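Local coordinates for protection of telomeres protein 1 (Schizosaccharomyces pombe, PDB 7CUI) that binds single-stranded telomeric DNA to protect the 3' overhang of chromosome ends, and regulates telomerase and telomere length, at residues K47-D59 with A156-E170. Numbering follows the deposited sequence.
Sequences KPRKHRLRVQVVD and AEDVETPWFDIYVKE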
loop_
_atom_site.group_PDB
_atom_site.type_symbol
_atom_site.label_atom_id
_atom_site.label_comp_id
_atom_site.label_asym_id
_atom_site.label_seq_id
_atom_site.Cartn_x
_atom_site.Cartn_y
_atom_site.Cartn_z
ATOM N N LYS A 47 -10.888 13.097 -12.452
ATOM C CA LYS A 47 -9.535 13.369 -12.918
ATOM C C LYS A 47 -8.561 12.860 -11.855
ATOM O O LYS A 47 -9.001 12.429 -10.789
ATOM C CB LYS A 47 -9.358 14.872 -13.163
ATOM C CG LYS A 47 -9.262 15.735 -11.912
ATOM C CD LYS A 47 -8.351 16.932 -12.075
ATOM C CE LYS A 47 -8.156 17.703 -10.785
ATOM N NZ LYS A 47 -7.176 18.804 -10.939
ATOM N N PRO A 48 -7.223 12.881 -12.079
ATOM C CA PRO A 48 -6.277 12.452 -11.046
ATOM C C PRO A 48 -6.221 13.429 -9.872
ATOM O O PRO A 48 -6.201 14.644 -10.066
ATOM C CB PRO A 48 -4.931 12.370 -11.780
ATOM C CG PRO A 48 -5.079 13.329 -12.939
ATOM C CD PRO A 48 -6.546 13.288 -13.321
ATOM N N ARG A 49 -6.218 12.868 -8.656
ATOM C CA ARG A 49 -6.218 13.628 -7.415
ATOM C C ARG A 49 -5.028 13.194 -6.557
ATOM O O ARG A 49 -4.422 12.157 -6.805
ATOM C CB ARG A 49 -7.539 13.428 -6.661
ATOM C CG ARG A 49 -8.771 13.958 -7.383
ATOM C CD ARG A 49 -9.976 14.094 -6.470
ATOM N NE ARG A 49 -10.661 12.838 -6.182
ATOM C CZ ARG A 49 -11.565 12.663 -5.218
ATOM N NH1 ARG A 49 -11.898 13.666 -4.422
ATOM N NH2 ARG A 49 -12.126 11.478 -5.051
ATOM N N LYS A 50 -4.715 13.995 -5.535
ATOM C CA LYS A 50 -3.556 13.789 -4.682
ATOM C C LYS A 50 -3.959 14.149 -3.253
ATOM O O LYS A 50 -4.189 15.319 -2.958
ATOM C CB LYS A 50 -2.428 14.699 -5.183
ATOM C CG LYS A 50 -1.032 14.100 -5.293
ATOM C CD LYS A 50 -0.165 14.877 -6.274
ATOM C CE LYS A 50 1.182 14.249 -6.573
ATOM N NZ LYS A 50 2.289 14.943 -5.872
ATOM N N HIS A 51 -4.075 13.138 -2.378
ATOM C CA HIS A 51 -4.618 13.326 -1.036
ATOM C C HIS A 51 -3.591 12.974 0.040
ATOM O O HIS A 51 -2.576 12.340 -0.232
ATOM C CB HIS A 51 -5.876 12.474 -0.802
ATOM C CG HIS A 51 -6.850 12.439 -1.932
ATOM N ND1 HIS A 51 -7.824 13.404 -2.106
ATOM C CD2 HIS A 51 -7.020 11.541 -2.925
ATOM C CE1 HIS A 51 -8.547 13.107 -3.165
ATOM N NE2 HIS A 51 -8.074 11.968 -3.686
ATOM N N ARG A 52 -3.908 13.363 1.281
ATOM C CA ARG A 52 -3.093 13.093 2.455
ATOM C C ARG A 52 -3.994 12.526 3.546
ATOM O O ARG A 52 -5.064 13.067 3.804
ATOM C CB ARG A 52 -2.472 14.399 2.956
ATOM C CG ARG A 52 -1.362 14.223 3.979
ATOM C CD ARG A 52 -0.712 15.565 4.250
ATOM N NE ARG A 52 -0.892 15.993 5.626
ATOM C CZ ARG A 52 0.050 15.908 6.556
ATOM N NH1 ARG A 52 1.240 15.419 6.249
ATOM N NH2 ARG A 52 -0.201 16.315 7.787
ATOM N N LEU A 53 -3.555 11.437 4.185
ATOM C CA LEU A 53 -4.389 10.762 5.168
ATOM C C LEU A 53 -3.573 10.412 6.409
ATOM O O LEU A 53 -2.377 10.160 6.314
ATOM C CB LEU A 53 -4.977 9.487 4.556
ATOM C CG LEU A 53 -5.669 9.646 3.207
ATOM C CD1 LEU A 53 -4.746 9.191 2.099
ATOM C CD2 LEU A 53 -6.945 8.833 3.170
ATOM N N ARG A 54 -4.245 10.408 7.568
ATOM C CA ARG A 54 -3.686 9.878 8.799
ATOM C C ARG A 54 -4.360 8.537 9.058
ATOM O O ARG A 54 -5.579 8.477 9.235
ATOM C CB ARG A 54 -3.889 10.850 9.966
ATOM C CG ARG A 54 -3.034 10.523 11.182
ATOM C CD ARG A 54 -3.088 11.567 12.274
ATOM N NE ARG A 54 -2.829 12.910 11.767
ATOM C CZ ARG A 54 -1.789 13.664 12.098
ATOM N NH1 ARG A 54 -0.889 13.219 12.957
ATOM N NH2 ARG A 54 -1.658 14.869 11.573
ATOM N N VAL A 55 -3.551 7.469 9.088
ATOM C CA VAL A 55 -4.075 6.161 8.737
ATOM C C VAL A 55 -3.439 5.056 9.584
ATOM O O VAL A 55 -2.414 5.256 10.237
ATOM C CB VAL A 55 -3.921 5.939 7.217
ATOM C CG1 VAL A 55 -2.771 5.016 6.839
ATOM C CG2 VAL A 55 -5.228 5.522 6.569
ATOM N N GLN A 56 -4.087 3.887 9.556
ATOM C CA GLN A 56 -3.695 2.676 10.257
ATOM C C GLN A 56 -3.814 1.529 9.260
ATOM O O GLN A 56 -4.762 1.497 8.479
ATOM C CB GLN A 56 -4.728 2.421 11.351
ATOM C CG GLN A 56 -4.154 2.073 12.710
ATOM C CD GLN A 56 -5.246 1.831 13.726
ATOM O OE1 GLN A 56 -6.436 2.003 13.453
ATOM N NE2 GLN A 56 -4.841 1.420 14.917
ATOM N N VAL A 57 -2.861 0.586 9.275
ATOM C CA VAL A 57 -2.958 -0.559 8.381
ATOM C C VAL A 57 -3.839 -1.618 9.033
ATOM O O VAL A 57 -3.646 -1.964 10.200
ATOM C CB VAL A 57 -1.594 -1.151 7.983
ATOM C CG1 VAL A 57 -1.765 -2.310 7.009
ATOM C CG2 VAL A 57 -0.657 -0.107 7.397
ATOM N N VAL A 58 -4.768 -2.158 8.239
ATOM C CA VAL A 58 -5.819 -3.019 8.748
ATOM C C VAL A 58 -5.779 -4.378 8.046
ATOM O O VAL A 58 -6.297 -5.362 8.571
ATOM C CB VAL A 58 -7.176 -2.293 8.641
ATOM C CG1 VAL A 58 -8.346 -3.217 8.279
ATOM C CG2 VAL A 58 -7.463 -1.495 9.910
ATOM N N ASP A 59 -5.139 -4.426 6.870
ATOM C CA ASP A 59 -5.003 -5.639 6.077
ATOM C C ASP A 59 -3.961 -5.381 4.987
ATOM O O ASP A 59 -3.558 -4.235 4.785
ATOM C CB ASP A 59 -6.355 -6.077 5.498
ATOM C CG ASP A 59 -6.428 -7.543 5.102
ATOM O OD1 ASP A 59 -5.374 -8.191 5.050
ATOM O OD2 ASP A 59 -7.546 -8.029 4.855
ATOM N N ALA A 156 -7.115 -7.676 12.289
ATOM C CA ALA A 156 -7.142 -6.235 12.508
ATOM C C ALA A 156 -7.630 -5.882 13.914
ATOM O O ALA A 156 -7.171 -4.902 14.497
ATOM C CB ALA A 156 -7.994 -5.553 11.463
ATOM N N GLU A 157 -8.564 -6.672 14.455
ATOM C CA GLU A 157 -9.184 -6.321 15.720
ATOM C C GLU A 157 -8.448 -6.976 16.889
ATOM O O GLU A 157 -8.701 -6.650 18.046
ATOM C CB GLU A 157 -10.688 -6.587 15.673
ATOM C CG GLU A 157 -11.051 -8.059 15.696
ATOM C CD GLU A 157 -12.450 -8.362 15.184
ATOM O OE1 GLU A 157 -12.995 -7.532 14.418
ATOM O OE2 GLU A 157 -12.992 -9.428 15.548
ATOM N N ASP A 158 -7.516 -7.880 16.575
ATOM C CA ASP A 158 -6.688 -8.525 17.580
ATOM C C ASP A 158 -5.642 -7.553 18.122
ATOM O O ASP A 158 -5.257 -7.661 19.286
ATOM C CB ASP A 158 -5.923 -9.720 17.005
ATOM C CG ASP A 158 -6.745 -10.974 16.746
ATOM O OD1 ASP A 158 -7.952 -10.973 17.060
ATOM O OD2 ASP A 158 -6.156 -11.951 16.230
ATOM N N VAL A 159 -5.178 -6.625 17.272
ATOM C CA VAL A 159 -3.966 -5.869 17.552
ATOM C C VAL A 159 -4.172 -4.382 17.277
ATOM O O VAL A 159 -5.034 -3.994 16.488
ATOM C CB VAL A 159 -2.771 -6.406 16.739
ATOM C CG1 VAL A 159 -2.373 -7.807 17.179
ATOM C CG2 VAL A 159 -3.025 -6.356 15.239
ATOM N N GLU A 160 -3.337 -3.567 17.932
ATOM C CA GLU A 160 -3.217 -2.151 17.637
ATOM C C GLU A 160 -2.053 -1.951 16.678
ATOM O O GLU A 160 -0.911 -2.255 17.015
ATOM C CB GLU A 160 -2.902 -1.376 18.910
ATOM C CG GLU A 160 -4.132 -0.918 19.641
ATOM C CD GLU A 160 -3.822 -0.120 20.889
ATOM O OE1 GLU A 160 -4.778 0.388 21.506
ATOM O OE2 GLU A 160 -2.629 -0.018 21.235
ATOM N N THR A 161 -2.360 -1.414 15.498
ATOM C CA THR A 161 -1.355 -1.099 14.502
ATOM C C THR A 161 -1.067 0.402 14.559
ATOM O O THR A 161 -1.964 1.189 14.857
ATOM C CB THR A 161 -1.814 -1.615 13.134
ATOM O OG1 THR A 161 -3.055 -0.975 12.827
ATOM C CG2 THR A 161 -2.004 -3.118 13.117
ATOM N N PRO A 162 0.190 0.852 14.316
ATOM C CA PRO A 162 0.538 2.266 14.457
ATOM C C PRO A 162 -0.149 3.199 13.463
ATOM O O PRO A 162 -0.651 2.756 12.433
ATOM C CB PRO A 162 2.064 2.308 14.280
ATOM C CG PRO A 162 2.419 1.020 13.570
ATOM C CD PRO A 162 1.350 0.019 13.949
ATOM N N TRP A 163 -0.162 4.494 13.813
ATOM C CA TRP A 163 -0.720 5.574 13.014
ATOM C C TRP A 163 0.400 6.307 12.288
ATOM O O TRP A 163 1.461 6.540 12.867
ATOM C CB TRP A 163 -1.475 6.562 13.911
ATOM C CG TRP A 163 -2.785 6.049 14.409
ATOM C CD1 TRP A 163 -3.012 5.395 15.582
ATOM C CD2 TRP A 163 -4.056 6.140 13.741
ATOM N NE1 TRP A 163 -4.338 5.079 15.698
ATOM C CE2 TRP A 163 -5.004 5.523 14.586
ATOM C CE3 TRP A 163 -4.492 6.686 12.524
ATOM C CZ2 TRP A 163 -6.356 5.436 14.244
ATOM C CZ3 TRP A 163 -5.826 6.596 12.188
ATOM C CH2 TRP A 163 -6.746 5.980 13.039
ATOM N N PHE A 164 0.132 6.697 11.034
ATOM C CA PHE A 164 1.093 7.442 10.234
ATOM C C PHE A 164 0.360 8.216 9.142
ATOM O O PHE A 164 -0.764 7.869 8.775
ATOM C CB PHE A 164 2.179 6.519 9.666
ATOM C CG PHE A 164 1.676 5.410 8.774
ATOM C CD1 PHE A 164 1.274 4.191 9.310
ATOM C CD2 PHE A 164 1.590 5.582 7.399
ATOM C CE1 PHE A 164 0.796 3.175 8.496
ATOM C CE2 PHE A 164 1.120 4.561 6.582
ATOM C CZ PHE A 164 0.728 3.357 7.130
ATOM N N ASP A 165 1.008 9.280 8.653
ATOM C CA ASP A 165 0.490 10.038 7.526
ATOM C C ASP A 165 0.929 9.347 6.240
ATOM O O ASP A 165 2.038 8.821 6.167
ATOM C CB ASP A 165 0.915 11.507 7.586
ATOM C CG ASP A 165 0.207 12.305 8.670
ATOM O OD1 ASP A 165 -0.933 11.942 9.015
ATOM O OD2 ASP A 165 0.805 13.285 9.160
ATOM N N ILE A 166 0.041 9.343 5.239
ATOM C CA ILE A 166 0.278 8.676 3.967
ATOM C C ILE A 166 -0.189 9.601 2.845
ATOM O O ILE A 166 -1.227 10.246 2.973
ATOM C CB ILE A 166 -0.455 7.313 3.936
ATOM C CG1 ILE A 166 -0.111 6.471 2.706
ATOM C CG2 ILE A 166 -1.959 7.495 4.065
ATOM C CD1 ILE A 166 1.354 6.156 2.572
ATOM N N TYR A 167 0.598 9.679 1.763
ATOM C CA TYR A 167 0.154 10.359 0.555
ATOM C C TYR A 167 -0.309 9.317 -0.455
ATOM O O TYR A 167 0.354 8.300 -0.640
ATOM C CB TYR A 167 1.282 11.153 -0.107
ATOM C CG TYR A 167 1.974 12.191 0.736
ATOM C CD1 TYR A 167 1.360 12.770 1.834
ATOM C CD2 TYR A 167 3.244 12.632 0.399
ATOM C CE1 TYR A 167 2.002 13.735 2.595
ATOM C CE2 TYR A 167 3.899 13.598 1.146
ATOM C CZ TYR A 167 3.274 14.153 2.248
ATOM O OH TYR A 167 3.919 15.101 2.988
ATOM N N VAL A 168 -1.440 9.586 -1.114
ATOM C CA VAL A 168 -1.937 8.697 -2.153
ATOM C C VAL A 168 -2.195 9.505 -3.419
ATOM O O VAL A 168 -2.655 10.642 -3.352
ATOM C CB VAL A 168 -3.192 7.911 -1.718
ATOM C CG1 VAL A 168 -2.938 7.069 -0.476
ATOM C CG2 VAL A 168 -4.416 8.801 -1.536
ATOM N N LYS A 169 -1.871 8.901 -4.568
ATOM C CA LYS A 169 -2.250 9.451 -5.857
ATOM C C LYS A 169 -3.376 8.604 -6.444
ATOM O O LYS A 169 -3.241 7.391 -6.587
ATOM C CB LYS A 169 -1.039 9.616 -6.783
ATOM C CG LYS A 169 -0.111 8.417 -6.920
ATOM C CD LYS A 169 1.203 8.778 -7.579
ATOM C CE LYS A 169 2.259 7.708 -7.405
ATOM N NZ LYS A 169 3.569 8.129 -7.957
ATOM N N GLU A 170 -4.491 9.271 -6.747
ATOM C CA GLU A 170 -5.692 8.653 -7.284
ATOM C C GLU A 170 -5.629 8.731 -8.805
ATOM O O GLU A 170 -5.254 9.764 -9.353
ATOM C CB GLU A 170 -6.909 9.416 -6.762
ATOM C CG GLU A 170 -8.243 8.744 -7.033
ATOM C CD GLU A 170 -9.397 9.424 -6.314
ATOM O OE1 GLU A 170 -9.202 10.547 -5.817
ATOM O OE2 GLU A 170 -10.485 8.827 -6.242
HETATM O O HOH W 1 -7.245 -7.822 9.488
#
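Glu170 OE1 takes two donors, which approach roughly at right angles: His51 NE2 reaches it at 2.8 Å in a nearly straight bond lying in the imidazole plane, on the anti side of OE1 but tilted 33° out of the carboxylate plane, while Arg49 NE comes in at 2.7 Å as a salt bridge whose hydrogen bond is weak, bent to 115°. From there strands 49-59 and 163-170 run antiparallel, with hydrogen-bonded pairs at His51-Val168, Leu53-Ile166 and Val55-Phe164. On the face of Arg52 and Arg54, Arg52 NH2 stands 3.5 Å from Asp165 OD2 and Arg54 NE as far from OD1, each oxygen well out of the guanidinium plane, so charge alone links them. Past the Glu170 cluster, its face turns apolar: Leu53 CB meets Ile166 CG2 at 3.6 Å, and Val55 CG1 sits over the Phe164 ring. Phe164 CG lies between its own backbone N and carbonyl carbon (chi1 60°), which also brings the ring edge against Val57 CG2. Farther along, Gln56 lays CG over the Trp163 indole and sends NE2 to Thr161 O at 2.9 Å. A serine in place of Trp163 would probably leave Gln56 CG without its aromatic cover. Helix 34-38 packs on Leu53 and Val55, helix 138-148 covers Val57 and Thr161, and strands 77-87 and 190-198 extend the curled sheet of this C-terminal part of the protein.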